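PDB 2X7Q: possible thiamine biosynthesis enzyme from Candida albicans, which is of unknown function but has the fold of periplasmic binding proteins and may take part in thiamine biosynthesis. Local coordinates for residues Ser153-Leu158 and Lys182-Asn187; Pro29-Gln34 and Ile241-Ser246; Gln36-Ala41 and Val226-Gln231; Val67-Gly72 and Asp217-Phe222. The protein carries 1 engineered substitution. All blocks are in the same frame, centred on the assembly; numbering follows the deposited sequence. Where two conformers were deposited one is given.

Contact 1 (Ser153-Leu158 and Lys182-Asn187)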
loop_
_atom_site.group_PDB
_atom_site.type_symbol
_atom_site.label_atom_id
_atom_site.label_comp_id
_atom_site.label_asym_id
_atom_site.label_seq_id
_atom_site.Cartn_x
_atom_site.Cartn_y
_atom_site.Cartn_z
ATOM N N SER A 153 6.659 -7.800 -13.581
ATOM C CA SER A 153 6.798 -8.516 -12.311
ATOM C C SER A 153 7.502 -7.723 -11.209
ATOM O O SER A 153 6.910 -7.450 -10.165
ATOM C CB SER A 153 7.496 -9.864 -12.522
ATOM O OG SER A 153 7.578 -10.592 -11.310
ATOM N N ASN A 154 8.762 -7.358 -11.436
ATOM C CA ASN A 154 9.554 -6.712 -10.391
ATOM C C ASN A 154 10.085 -5.319 -10.738
ATOM O O ASN A 154 9.994 -4.868 -11.882
ATOM C CB ASN A 154 10.699 -7.627 -9.935
ATOM C CG ASN A 154 11.659 -7.962 -11.056
ATOM O OD1 ASN A 154 12.324 -7.085 -11.604
ATOM N ND2 ASN A 154 11.744 -9.242 -11.396
ATOM N N PHE A 155 10.652 -4.657 -9.734
ATOM C CA PHE A 155 11.128 -3.284 -9.863
ATOM C C PHE A 155 12.299 -3.146 -10.832
ATOM O O PHE A 155 12.361 -2.188 -11.604
ATOM C CB PHE A 155 11.511 -2.729 -8.487
ATOM C CG PHE A 155 11.912 -1.280 -8.503
ATOM C CD1 PHE A 155 12.918 -0.818 -7.672
ATOM C CD2 PHE A 155 11.281 -0.382 -9.348
ATOM C CE1 PHE A 155 13.288 0.515 -7.682
ATOM C CE2 PHE A 155 11.649 0.951 -9.363
ATOM C CZ PHE A 155 12.654 1.399 -8.529
ATOM N N LYS A 156 13.225 -4.098 -10.790
ATOM C CA LYS A 156 14.392 -4.053 -11.665
ATOM C C LYS A 156 13.993 -4.186 -13.133
ATOM O O LYS A 156 14.453 -3.420 -13.980
ATOM C CB LYS A 156 15.401 -5.145 -11.299
ATOM C CG LYS A 156 16.656 -5.124 -12.166
ATOM C CD LYS A 156 17.608 -6.259 -11.820
ATOM C CE LYS A 156 18.847 -6.224 -12.708
ATOM N N ASN A 157 13.141 -5.164 -13.426
ATOM C CA ASN A 157 12.643 -5.362 -14.780
ATOM C C ASN A 157 11.979 -4.098 -15.323
ATOM O O ASN A 157 12.070 -3.801 -16.512
ATOM C CB ASN A 157 11.662 -6.539 -14.828
ATOM C CG ASN A 157 12.355 -7.880 -14.743
ATOM O OD1 ASN A 157 13.580 -7.959 -14.791
ATOM N ND2 ASN A 157 11.571 -8.945 -14.621
ATOM N N LEU A 158 11.312 -3.360 -14.442
ATOM C CA LEU A 158 10.672 -2.105 -14.818
ATOM C C LEU A 158 11.707 -1.071 -15.249
ATOM O O LEU A 158 11.500 -0.343 -16.215
ATOM C CB LEU A 158 9.830 -1.563 -13.662
ATOM C CG LEU A 158 8.538 -2.318 -13.347
ATOM C CD1 LEU A 158 7.951 -1.861 -12.022
ATOM C CD2 LEU A 158 7.526 -2.148 -14.472
ATOM N N LYS A 182 14.052 7.020 -5.753
ATOM C CA LYS A 182 14.976 8.143 -5.655
ATOM C C LYS A 182 16.425 7.708 -5.843
ATOM O O LYS A 182 17.206 8.402 -6.493
ATOM C CB LYS A 182 14.801 8.866 -4.319
ATOM C CG LYS A 182 15.558 10.179 -4.221
ATOM C CD LYS A 182 15.225 10.915 -2.936
ATOM C CE LYS A 182 15.836 12.304 -2.921
ATOM N NZ LYS A 182 17.318 12.269 -3.022
ATOM N N LYS A 183 16.776 6.559 -5.274
ATOM C CA LYS A 183 18.126 6.022 -5.403
ATOM C C LYS A 183 18.557 5.932 -6.863
ATOM O O LYS A 183 19.704 6.221 -7.199
ATOM C CB LYS A 183 18.221 4.637 -4.757
ATOM C CG LYS A 183 19.506 3.890 -5.097
ATOM C CD LYS A 183 19.477 2.464 -4.561
ATOM C CE LYS A 183 20.716 1.683 -4.970
ATOM N NZ LYS A 183 20.710 0.297 -4.437
ATOM N N TYR A 184 17.630 5.535 -7.729
ATOM C CA TYR A 184 17.951 5.302 -9.132
ATOM C C TYR A 184 17.844 6.566 -9.981
ATOM O O TYR A 184 18.230 6.569 -11.147
ATOM C CB TYR A 184 17.090 4.171 -9.700
ATOM C CG TYR A 184 17.309 2.857 -8.988
ATOM C CD1 TYR A 184 18.355 2.016 -9.345
ATOM C CD2 TYR A 184 16.481 2.465 -7.944
ATOM C CE1 TYR A 184 18.562 0.816 -8.689
ATOM C CE2 TYR A 184 16.679 1.267 -7.282
ATOM C CZ TYR A 184 17.721 0.447 -7.659
ATOM O OH TYR A 184 17.925 -0.746 -7.006
ATOM N N TYR A 185 17.323 7.638 -9.395
ATOM C CA TYR A 185 17.365 8.943 -10.042
ATOM C C TYR A 185 18.746 9.550 -9.835
ATOM O O TYR A 185 19.310 10.170 -10.737
ATOM C CB TYR A 185 16.311 9.883 -9.460
ATOM C CG TYR A 185 14.879 9.517 -9.780
ATOM C CD1 TYR A 185 14.517 9.067 -11.043
ATOM C CD2 TYR A 185 13.884 9.650 -8.821
ATOM C CE1 TYR A 185 13.204 8.743 -11.336
ATOM C CE2 TYR A 185 12.572 9.330 -9.104
ATOM C CZ TYR A 185 12.237 8.878 -10.362
ATOM O OH TYR A 185 10.929 8.561 -10.645
ATOM N N ASP A 186 19.289 9.361 -8.636
ATOM C CA ASP A 186 20.567 9.956 -8.260
ATOM C C ASP A 186 21.754 9.311 -8.973
ATOM O O ASP A 186 22.725 9.990 -9.307
ATOM C CB ASP A 186 20.755 9.901 -6.741
ATOM C CG ASP A 186 19.778 10.792 -6.002
ATOM O OD1 ASP A 186 19.195 11.692 -6.640
ATOM O OD2 ASP A 186 19.593 10.596 -4.783
ATOM N N ASN A 187 21.678 8.003 -9.205
ATOM C CA ASN A 187 22.720 7.314 -9.961
ATOM C C ASN A 187 22.427 7.346 -11.459
ATOM O O ASN A 187 23.130 6.724 -12.256
ATOM C CB ASN A 187 22.918 5.877 -9.465
ATOM C CG ASN A 187 21.700 5.004 -9.689
ATOM O OD1 ASN A 187 20.748 5.398 -10.361
ATOM N ND2 ASN A 187 21.729 3.805 -9.127
#
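Phe155 and Tyr184 make the whole of the direct contact, an apolar touch between two rings. CE1 of Phe155 lies 3.5 Å from CE2 of Tyr184, and CZ of Phe155 comes within 4.0 Å of CD2 of Tyr184. The ring planes stand at 81° and the centroids are 5.5 Å apart, so the rings meet obliquely. Phe155 reaches across because its CG is anti to the backbone N (chi1 -175°), which carries the ring out from the first turn of its helix. Both rings also form cation-pi contacts with Arg159, and Phe155 stacks on Trp176. The contact thus bridges, at the surface, the first turn of helix 155-162 and the last turn of helix 178-186 in one alpha/beta domain of the binding-protein fold: helix 155-162 follows strand 148-151, and helix 178-186 follows strand 173-177 of the same mixed sheet.

Polar bonds fix each helix end separately. Asn154 is the N-cap of helix 155-162, its OD1 accepting from Asn157 N at 2.8 Å in a nearly straight bond of 170°. On the other helix, Lys182 NZ pairs with Asp186 OD2 in a weak salt bridge of 3.3 Å, and Lys182 has a second acidic partner in Asp254.

Contact 2 (Pro29-Gln34 and Ile241-Ser246)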
loop_
_atom_site.group_PDB
_atom_site.type_symbol
_atom_site.label_atom_id
_atom_site.label_comp_id
_atom_site.label_asym_id
_atom_site.label_seq_id
_atom_site.Cartn_x
_atom_site.Cartn_y
_atom_site.Cartn_z
ATOM N N PRO A 29 7.030 1.008 11.859
ATOM C CA PRO A 29 6.303 0.889 13.129
ATOM C C PRO A 29 6.059 -0.564 13.527
ATOM O O PRO A 29 6.099 -0.888 14.713
ATOM C CB PRO A 29 4.972 1.585 12.833
ATOM C CG PRO A 29 5.292 2.558 11.756
ATOM C CD PRO A 29 6.322 1.877 10.903
ATOM N N LEU A 30 5.804 -1.425 12.547
ATOM C CA LEU A 30 5.593 -2.843 12.814
ATOM C C LEU A 30 6.826 -3.463 13.458
ATOM O O LEU A 30 6.716 -4.266 14.383
ATOM C CB LEU A 30 5.248 -3.588 11.524
ATOM C CG LEU A 30 3.963 -3.177 10.804
ATOM C CD1 LEU A 30 3.788 -3.974 9.521
ATOM C CD2 LEU A 30 2.766 -3.360 11.715
ATOM N N PHE A 31 8.001 -3.080 12.969
ATOM C CA PHE A 31 9.257 -3.611 13.486
ATOM C C PHE A 31 9.492 -3.228 14.945
ATOM O O PHE A 31 9.781 -4.085 15.779
ATOM C CB PHE A 31 10.430 -3.142 12.625
ATOM C CG PHE A 31 11.769 -3.306 13.287
ATOM C CD1 PHE A 31 12.373 -4.551 13.367
ATOM C CD2 PHE A 31 12.423 -2.211 13.830
ATOM C CE1 PHE A 31 13.603 -4.700 13.980
ATOM C CE2 PHE A 31 13.653 -2.354 14.441
ATOM C CZ PHE A 31 14.244 -3.601 14.516
ATOM N N PHE A 32 9.374 -1.937 15.242
ATOM C CA PHE A 32 9.617 -1.436 16.593
ATOM C C PHE A 32 8.643 -2.028 17.610
ATOM O O PHE A 32 8.988 -2.205 18.776
ATOM C CB PHE A 32 9.567 0.095 16.624
ATOM C CG PHE A 32 10.789 0.757 16.042
ATOM C CD1 PHE A 32 10.729 1.422 14.827
ATOM C CD2 PHE A 32 12.003 0.705 16.710
ATOM C CE1 PHE A 32 11.853 2.029 14.295
ATOM C CE2 PHE A 32 13.131 1.308 16.180
ATOM C CZ PHE A 32 13.055 1.970 14.972
ATOM N N ALA A 33 7.427 -2.328 17.165
ATOM C CA ALA A 33 6.444 -2.979 18.023
ATOM C C ALA A 33 6.962 -4.338 18.487
ATOM O O ALA A 33 6.700 -4.763 19.611
ATOM C CB ALA A 33 5.120 -3.133 17.293
ATOM N N GLN A 34 7.698 -5.013 17.610
ATOM C CA GLN A 34 8.291 -6.307 17.929
ATOM C C GLN A 34 9.567 -6.128 18.747
ATOM O O GLN A 34 9.814 -6.866 19.699
ATOM C CB GLN A 34 8.591 -7.088 16.647
ATOM C CG GLN A 34 9.215 -8.459 16.875
ATOM C CD GLN A 34 9.552 -9.172 15.577
ATOM O OE1 GLN A 34 8.829 -10.070 15.143
ATOM N NE2 GLN A 34 10.654 -8.776 14.954
ATOM N N ILE A 241 15.326 6.096 11.236
ATOM C CA ILE A 241 16.196 6.415 10.111
ATOM C C ILE A 241 17.340 5.411 9.998
ATOM O O ILE A 241 17.687 4.982 8.899
ATOM C CB ILE A 241 16.772 7.843 10.221
ATOM C CG1 ILE A 241 15.648 8.881 10.171
ATOM C CG2 ILE A 241 17.776 8.097 9.113
ATOM C CD1 ILE A 241 16.134 10.309 10.264
ATOM N N GLU A 242 17.921 5.043 11.135
ATOM C CA GLU A 242 19.015 4.080 11.163
ATOM C C GLU A 242 18.539 2.702 10.717
ATOM O O GLU A 242 19.192 2.044 9.914
ATOM C CB GLU A 242 19.625 3.998 12.565
ATOM C CG GLU A 242 20.822 3.059 12.665
ATOM C CD GLU A 242 21.354 2.932 14.084
ATOM O OE1 GLU A 242 20.568 3.129 15.036
ATOM O OE2 GLU A 242 22.555 2.628 14.245
ATOM N N TYR A 243 17.399 2.269 11.249
ATOM C CA TYR A 243 16.836 0.965 10.914
ATOM C C TYR A 243 16.538 0.844 9.424
ATOM O O TYR A 243 16.909 -0.140 8.789
ATOM C CB TYR A 243 15.553 0.720 11.711
ATOM C CG TYR A 243 14.712 -0.427 11.179
ATOM C CD1 TYR A 243 15.066 -1.746 11.423
ATOM C CD2 TYR A 243 13.565 -0.187 10.430
ATOM C CE1 TYR A 243 14.303 -2.795 10.938
ATOM C CE2 TYR A 243 12.792 -1.226 9.942
ATOM C CZ TYR A 243 13.167 -2.527 10.201
ATOM O OH TYR A 243 12.411 -3.568 9.722
ATOM N N ILE A 244 15.862 1.846 8.874
ATOM C CA ILE A 244 15.461 1.825 7.471
ATOM C C ILE A 244 16.663 1.794 6.536
ATOM O O ILE A 244 16.684 1.035 5.571
ATOM C CB ILE A 244 14.591 3.047 7.114
ATOM C CG1 ILE A 244 13.305 3.048 7.937
ATOM C CG2 ILE A 244 14.278 3.062 5.629
ATOM C CD1 ILE A 244 12.423 4.246 7.687
ATOM N N SER A 245 17.664 2.616 6.831
ATOM C CA SER A 245 18.826 2.745 5.959
ATOM C C SER A 245 19.794 1.572 6.084
ATOM O O SER A 245 20.609 1.341 5.194
ATOM C CB SER A 245 19.555 4.064 6.232
ATOM O OG SER A 245 19.989 4.143 7.578
ATOM N N SER A 246 19.704 0.832 7.184
ATOM C CA SER A 246 20.626 -0.273 7.433
ATOM C C SER A 246 20.021 -1.633 7.085
ATOM O O SER A 246 20.737 -2.630 6.992
ATOM C CB SER A 246 21.099 -0.263 8.888
ATOM O OG SER A 246 20.023 -0.490 9.779
#
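Phe31 and Tyr243 lie face to face in an offset stack, their planes only 11° apart and their centroids separated by 3.9 Å. The overlap is displaced so that CE1 of Tyr243 sits above the middle of the Phe31 ring, while CD2 of Phe31 sits above the middle of the Tyr243 ring. The shortest approach is 3.4 Å, from Phe31 CE2 to Tyr243 CD1. At the other end of the overlap the phenol oxygen of Tyr243 reaches back to the stem of its partner, with OH 3.5 Å from Phe31 CB. The two residues share nearly the same torsions, each with CG trans to its own backbone N (chi1 near 165°), and the closest CA atoms of the two segments, those of Phe31 and Tyr243, are still 9.2 Å apart.

Phe32 completes an aromatic cluster. CD2 of Phe31 lies over the centre of one face of the Phe32 ring, and Phe32 CZ is 4.3 Å from Tyr243 CB, with the Phe32 and Tyr243 planes inclined at 58°.

Helix 28-35 is thereby joined to helix 237-247. Beyond the cluster, Phe32 meets Tyr232 of helix 216-235, Pro29 and Leu30 rest on Tyr94 of strand 88-95, and Ile241 and Ile244 pack against helix 252-259.

Contact 3 (Gln36-Ala41 and Val226-Gln231)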
loop_
_atom_site.group_PDB
_atom_site.type_symbol
_atom_site.label_atom_id
_atom_site.label_comp_id
_atom_site.label_asym_id
_atom_site.label_seq_id
_atom_site.Cartn_x
_atom_site.Cartn_y
_atom_site.Cartn_z
ATOM N N GLN A 36 10.325 -3.707 20.784
ATOM C CA GLN A 36 9.989 -3.283 22.138
ATOM C C GLN A 36 9.081 -4.294 22.832
ATOM O O GLN A 36 8.661 -4.087 23.970
ATOM C CB GLN A 36 9.336 -1.900 22.122
ATOM C CG GLN A 36 10.204 -0.818 21.498
ATOM C CD GLN A 36 11.512 -0.621 22.240
ATOM O OE1 GLN A 36 12.576 -0.527 21.628
ATOM N NE2 GLN A 36 11.439 -0.559 23.563
ATOM N N GLY A 37 8.783 -5.388 22.136
ATOM C CA GLY A 37 7.992 -6.466 22.702
ATOM C C GLY A 37 6.556 -6.092 23.011
ATOM O O GLY A 37 5.961 -6.622 23.950
ATOM N N TYR A 38 5.993 -5.184 22.220
ATOM C CA TYR A 38 4.609 -4.768 22.413
ATOM C C TYR A 38 3.633 -5.901 22.105
ATOM O O TYR A 38 2.583 -6.014 22.736
ATOM C CB TYR A 38 4.281 -3.545 21.554
ATOM C CG TYR A 38 5.016 -2.288 21.958
ATOM C CD1 TYR A 38 5.009 -1.849 23.274
ATOM C CD2 TYR A 38 5.699 -1.529 21.017
ATOM C CE1 TYR A 38 5.677 -0.699 23.646
ATOM C CE2 TYR A 38 6.367 -0.376 21.377
ATOM C CZ TYR A 38 6.354 0.035 22.694
ATOM O OH TYR A 38 7.016 1.185 23.063
ATOM N N TYR A 39 3.977 -6.735 21.129
ATOM C CA TYR A 39 3.119 -7.851 20.748
ATOM C C TYR A 39 2.960 -8.846 21.895
ATOM O O TYR A 39 1.842 -9.218 22.252
ATOM C CB TYR A 39 3.665 -8.556 19.504
ATOM C CG TYR A 39 3.759 -7.663 18.287
ATOM C CD1 TYR A 39 4.983 -7.408 17.683
ATOM C CD2 TYR A 39 2.627 -7.070 17.747
ATOM C CE1 TYR A 39 5.078 -6.595 16.570
ATOM C CE2 TYR A 39 2.709 -6.252 16.635
ATOM C CZ TYR A 39 3.938 -6.019 16.051
ATOM O OH TYR A 39 4.024 -5.204 14.947
ATOM N N LYS A 40 4.079 -9.276 22.468
ATOM C CA LYS A 40 4.052 -10.206 23.593
ATOM C C LYS A 40 3.353 -9.597 24.806
ATOM O O LYS A 40 2.682 -10.297 25.560
ATOM C CB LYS A 40 5.472 -10.646 23.958
ATOM C CG LYS A 40 6.002 -11.778 23.101
ATOM C CD LYS A 40 7.367 -11.457 22.517
ATOM C CE LYS A 40 7.892 -12.628 21.693
ATOM N NZ LYS A 40 9.181 -12.302 21.022
ATOM N N ALA A 41 3.504 -8.288 24.976
ATOM C CA ALA A 41 2.875 -7.577 26.083
ATOM C C ALA A 41 1.357 -7.683 26.006
ATOM O O ALA A 41 0.669 -7.622 27.024
ATOM C CB ALA A 41 3.310 -6.123 26.092
ATOM N N VAL A 226 0.146 -2.205 17.370
ATOM C CA VAL A 226 0.596 -1.367 16.266
ATOM C C VAL A 226 0.498 0.108 16.642
ATOM O O VAL A 226 1.349 0.909 16.263
ATOM C CB VAL A 226 -0.223 -1.631 14.986
ATOM C CG1 VAL A 226 0.150 -0.639 13.898
ATOM C CG2 VAL A 226 -0.017 -3.061 14.508
ATOM N N ASN A 227 -0.536 0.458 17.400
ATOM C CA ASN A 227 -0.714 1.829 17.865
ATOM C C ASN A 227 0.467 2.282 18.712
ATOM O O ASN A 227 0.925 3.417 18.600
ATOM C CB ASN A 227 -2.014 1.962 18.665
ATOM C CG ASN A 227 -2.309 3.394 19.068
ATOM O OD1 ASN A 227 -1.527 4.032 19.774
ATOM N ND2 ASN A 227 -3.444 3.909 18.614
ATOM N N GLN A 228 0.952 1.387 19.567
ATOM C CA GLN A 228 2.113 1.673 20.401
ATOM C C GLN A 228 3.381 1.700 19.554
ATOM O O GLN A 228 4.288 2.490 19.807
ATOM C CB GLN A 228 2.244 0.634 21.517
ATOM C CG GLN A 228 1.199 0.761 22.615
ATOM C CD GLN A 228 1.429 -0.207 23.757
ATOM O OE1 GLN A 228 1.788 -1.363 23.541
ATOM N NE2 GLN A 228 1.218 0.260 24.983
ATOM N N GLY A 229 3.437 0.831 18.548
ATOM C CA GLY A 229 4.567 0.789 17.639
ATOM C C GLY A 229 4.681 2.077 16.847
ATOM O O GLY A 229 5.782 2.535 16.541
ATOM N N ILE A 230 3.533 2.660 16.520
ATOM C CA ILE A 230 3.487 3.931 15.811
ATOM C C ILE A 230 3.957 5.073 16.708
ATOM O O ILE A 230 4.706 5.945 16.271
ATOM C CB ILE A 230 2.065 4.238 15.301
ATOM C CG1 ILE A 230 1.675 3.265 14.186
ATOM C CG2 ILE A 230 1.973 5.671 14.813
ATOM C CD1 ILE A 230 0.291 3.504 13.623
ATOM N N GLN A 231 3.512 5.065 17.960
ATOM C CA GLN A 231 3.907 6.095 18.911
ATOM C C GLN A 231 5.413 6.062 19.153
ATOM O O GLN A 231 6.062 7.105 19.198
ATOM C CB GLN A 231 3.150 5.939 20.233
ATOM C CG GLN A 231 3.502 6.991 21.277
ATOM C CD GLN A 231 2.742 6.813 22.576
ATOM O OE1 GLN A 231 1.944 5.889 22.721
ATOM N NE2 GLN A 231 2.989 7.702 23.530
HETATM O O HOH W 1 5.285 3.677 22.798
#
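Tyr38 lays one face of its ring over the beta carbon of Gln228, in a CH-pi contact: CB of Gln228 is 4.0 Å from the ring centroid and only 6° off the ring normal. The opposite face is covered by Gln36 CB, nearer the rim, so the phenol ring is held between its own chain and the facing helix. The amide of Gln228 continues past the ring, its plane turned 50° from that of the ring. OE1 comes to 3.3 Å from Tyr38 CD1, a close contact without a hydrogen bond. With CG of Gln228 trans to the carbonyl carbon (chi1 -72°) and the chain extended beyond it, the amide group is carried along the ring toward CD1.

The turn that presents Tyr38 is a Schellman motif: Gly37, with positive phi, ends helix 28-35, and the short, weakly bonded helix 38-41 starts immediately after it. This places Tyr38 against the long helix 216-235, where Tyr38 CD2 is 4.1 Å from Gly229 N and the ring also touches Tyr232.

A water links the polar groups across the contact, lying 3.0 Å from Tyr38 OH and donating a weak bond to Gln228 O. Tyr39, the next residue, is buried; its OH hydrogen-bonds Leu30 O and its ring meets that of Phe48.

Contact 4 (Val67-Gly72 and Asp217-Phe222)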
loop_
_atom_site.group_PDB
_atom_site.type_symbol
_atom_site.label_atom_id
_atom_site.label_comp_id
_atom_site.label_asym_id
_atom_site.label_seq_id
_atom_site.Cartn_x
_atom_site.Cartn_y
_atom_site.Cartn_z
ATOM N N VAL A 67 -2.550 -16.255 5.611
ATOM C CA VAL A 67 -2.324 -15.227 6.619
ATOM C C VAL A 67 -3.653 -14.688 7.136
ATOM O O VAL A 67 -4.672 -14.759 6.449
ATOM C CB VAL A 67 -1.481 -14.064 6.071
ATOM C CG1 VAL A 67 -0.128 -14.565 5.594
ATOM C CG2 VAL A 67 -2.223 -13.357 4.946
ATOM N N ASP A 68 -3.630 -14.145 8.349
ATOM C CA ASP A 68 -4.833 -13.626 8.984
ATOM C C ASP A 68 -5.010 -12.134 8.717
ATOM O O ASP A 68 -6.131 -11.651 8.558
ATOM C CB ASP A 68 -4.787 -13.882 10.490
ATOM C CG ASP A 68 -4.653 -15.353 10.827
ATOM O OD1 ASP A 68 -5.579 -16.123 10.504
ATOM O OD2 ASP A 68 -3.626 -15.741 11.423
ATOM N N ILE A 69 -3.896 -11.411 8.663
ATOM C CA ILE A 69 -3.926 -9.965 8.464
ATOM C C ILE A 69 -2.942 -9.530 7.378
ATOM O O ILE A 69 -1.879 -10.134 7.213
ATOM C CB ILE A 69 -3.607 -9.212 9.777
ATOM C CG1 ILE A 69 -4.607 -9.597 10.870
ATOM C CG2 ILE A 69 -3.612 -7.710 9.554
ATOM C CD1 ILE A 69 -4.410 -8.850 12.171
ATOM N N ALA A 70 -3.303 -8.482 6.642
ATOM C CA ALA A 70 -2.434 -7.933 5.604
ATOM C C ALA A 70 -2.371 -6.411 5.688
ATOM O O ALA A 70 -3.401 -5.751 5.809
ATOM C CB ALA A 70 -2.896 -8.375 4.228
ATOM N N ILE A 71 -1.160 -5.864 5.635
ATOM C CA ILE A 71 -0.964 -4.416 5.634
ATOM C C ILE A 71 -0.539 -3.963 4.238
ATOM O O ILE A 71 0.631 -4.087 3.870
ATOM C CB ILE A 71 0.126 -3.991 6.638
ATOM C CG1 ILE A 71 -0.055 -4.712 7.976
ATOM C CG2 ILE A 71 0.123 -2.479 6.829
ATOM C CD1 ILE A 71 -0.924 -3.965 8.967
ATOM N N GLY A 72 -1.483 -3.437 3.461
ATOM C CA GLY A 72 -1.199 -3.059 2.087
ATOM C C GLY A 72 -1.824 -1.747 1.652
ATOM O O GLY A 72 -2.414 -1.029 2.460
ATOM N N ASP A 217 -10.732 -11.072 18.795
ATOM C CA ASP A 217 -10.115 -10.509 19.996
ATOM C C ASP A 217 -8.612 -10.281 19.829
ATOM O O ASP A 217 -8.069 -9.286 20.309
ATOM C CB ASP A 217 -10.381 -11.399 21.213
ATOM C CG ASP A 217 -11.837 -11.407 21.619
ATOM O OD1 ASP A 217 -12.667 -10.848 20.875
ATOM O OD2 ASP A 217 -12.156 -11.974 22.683
ATOM N N VAL A 218 -7.944 -11.204 19.144
ATOM C CA VAL A 218 -6.505 -11.099 18.923
ATOM C C VAL A 218 -6.166 -10.000 17.919
ATOM O O VAL A 218 -5.176 -9.287 18.082
ATOM C CB VAL A 218 -5.901 -12.446 18.477
ATOM C CG1 VAL A 218 -6.891 -13.212 17.618
ATOM C CG2 VAL A 218 -4.589 -12.236 17.743
ATOM N N ILE A 219 -6.994 -9.860 16.889
ATOM C CA ILE A 219 -6.806 -8.799 15.904
ATOM C C ILE A 219 -6.845 -7.423 16.569
ATOM O O ILE A 219 -6.060 -6.538 16.228
ATOM C CB ILE A 219 -7.865 -8.863 14.784
ATOM C CG1 ILE A 219 -7.687 -10.131 13.946
ATOM C CG2 ILE A 219 -7.768 -7.637 13.891
ATOM C CD1 ILE A 219 -8.729 -10.296 12.854
ATOM N N LYS A 220 -7.760 -7.249 17.522
ATOM C CA LYS A 220 -7.872 -5.989 18.255
ATOM C C LYS A 220 -6.574 -5.669 18.992
ATOM O O LYS A 220 -6.042 -4.561 18.889
ATOM C CB LYS A 220 -9.038 -6.032 19.250
ATOM C CG LYS A 220 -9.168 -4.778 20.118
ATOM C CD LYS A 220 -10.261 -4.941 21.168
ATOM C CE LYS A 220 -10.334 -3.720 22.086
ATOM N NZ LYS A 220 -9.025 -3.467 22.773
ATOM N N ASN A 221 -6.074 -6.645 19.744
ATOM C CA ASN A 221 -4.820 -6.487 20.474
ATOM C C ASN A 221 -3.647 -6.186 19.542
ATOM O O ASN A 221 -2.746 -5.420 19.886
ATOM C CB ASN A 221 -4.522 -7.735 21.313
ATOM C CG ASN A 221 -5.369 -7.808 22.565
ATOM O OD1 ASN A 221 -5.099 -7.126 23.553
ATOM N ND2 ASN A 221 -6.408 -8.632 22.526
ATOM N N PHE A 222 -3.657 -6.802 18.364
ATOM C CA PHE A 222 -2.627 -6.545 17.364
ATOM C C PHE A 222 -2.650 -5.081 16.943
ATOM O O PHE A 222 -1.608 -4.434 16.863
ATOM C CB PHE A 222 -2.819 -7.447 16.142
ATOM C CG PHE A 222 -1.940 -7.085 14.978
ATOM C CD1 PHE A 222 -0.606 -7.461 14.954
ATOM C CD2 PHE A 222 -2.449 -6.373 13.905
ATOM C CE1 PHE A 222 0.204 -7.128 13.882
ATOM C CE2 PHE A 222 -1.644 -6.038 12.831
ATOM C CZ PHE A 222 -0.317 -6.415 12.820
#
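Ile69 drives its terminal methyl between two side chains of the facing helix, and this apolar packing is the centre of the contact. CD1 of Ile69 lies 3.6 Å from Phe222 CD2 and 3.9 Å from Ile219 CG1. It also comes to 4.0 Å from Ile219 CG2, so both branches of that isoleucine touch the methyl. The approach to the Phe222 ring is oblique, and Ile69 and Phe222 pass alongside each other in opposite directions. Further along the strand, Ile71 CD1 meets the edge of the same ring near its plane, 4.4 Å from CE2. Phe222 can serve both isoleucines because its CG is trans to the backbone N (chi1 170°), which extends the ring from the helix toward the strand. All four side chains are buried.

The arrangement is helix-on-sheet packing within an alpha/beta domain of the periplasmic-binding-protein fold. Strand 69-73 is the central strand of a five-stranded mixed sheet, between 17-21 and 203-208, and helix 216-235 lies on one face; the axes of strand 69-72 and helix 217-222 come within 11.6 Å at 35°. Val19 of strand 17-21 also touches Phe222, and Val205 of strand 203-208 touches both Ile69 and Ile71. Val67 and Ala70 pack against helix 55-63.

The polar bonds are made within each segment or with neighbouring residues, none across the contact. Asp68 forms a salt bridge with Lys215, just before helix 216-235, and hydrogen-bonds Ser211. Within the helix, Asn221 ND2 donates to Asp217 O at 2.8 Å, from above the carbonyl plane.

How the contacts relate
Contacts 2, 3 and 4 belong to one alpha/beta domain, and contact 1 to the other. Along the chain the first segments of contacts 2, 3 and 4 follow in that order, contact 1 comes next with both its segments, and the second segments return in reverse, 217-222, 226-231 and 241-246. The chain thus enters the second sheet and comes back, as in two-domain binding proteins. Contacts 3 and 4 share helix 216-235, with centres 13 Å apart, and touch through Tyr39 and Phe222. Contacts 2 and 3, 12 Å apart at their centres, meet where helix 28-35 runs into helix 38-41, with a probable hydrogen bond from Tyr38 N to Ala33 O. Contact 1 lies about 22 Å from contact 2 and 31 Å from contact 4, centre to centre.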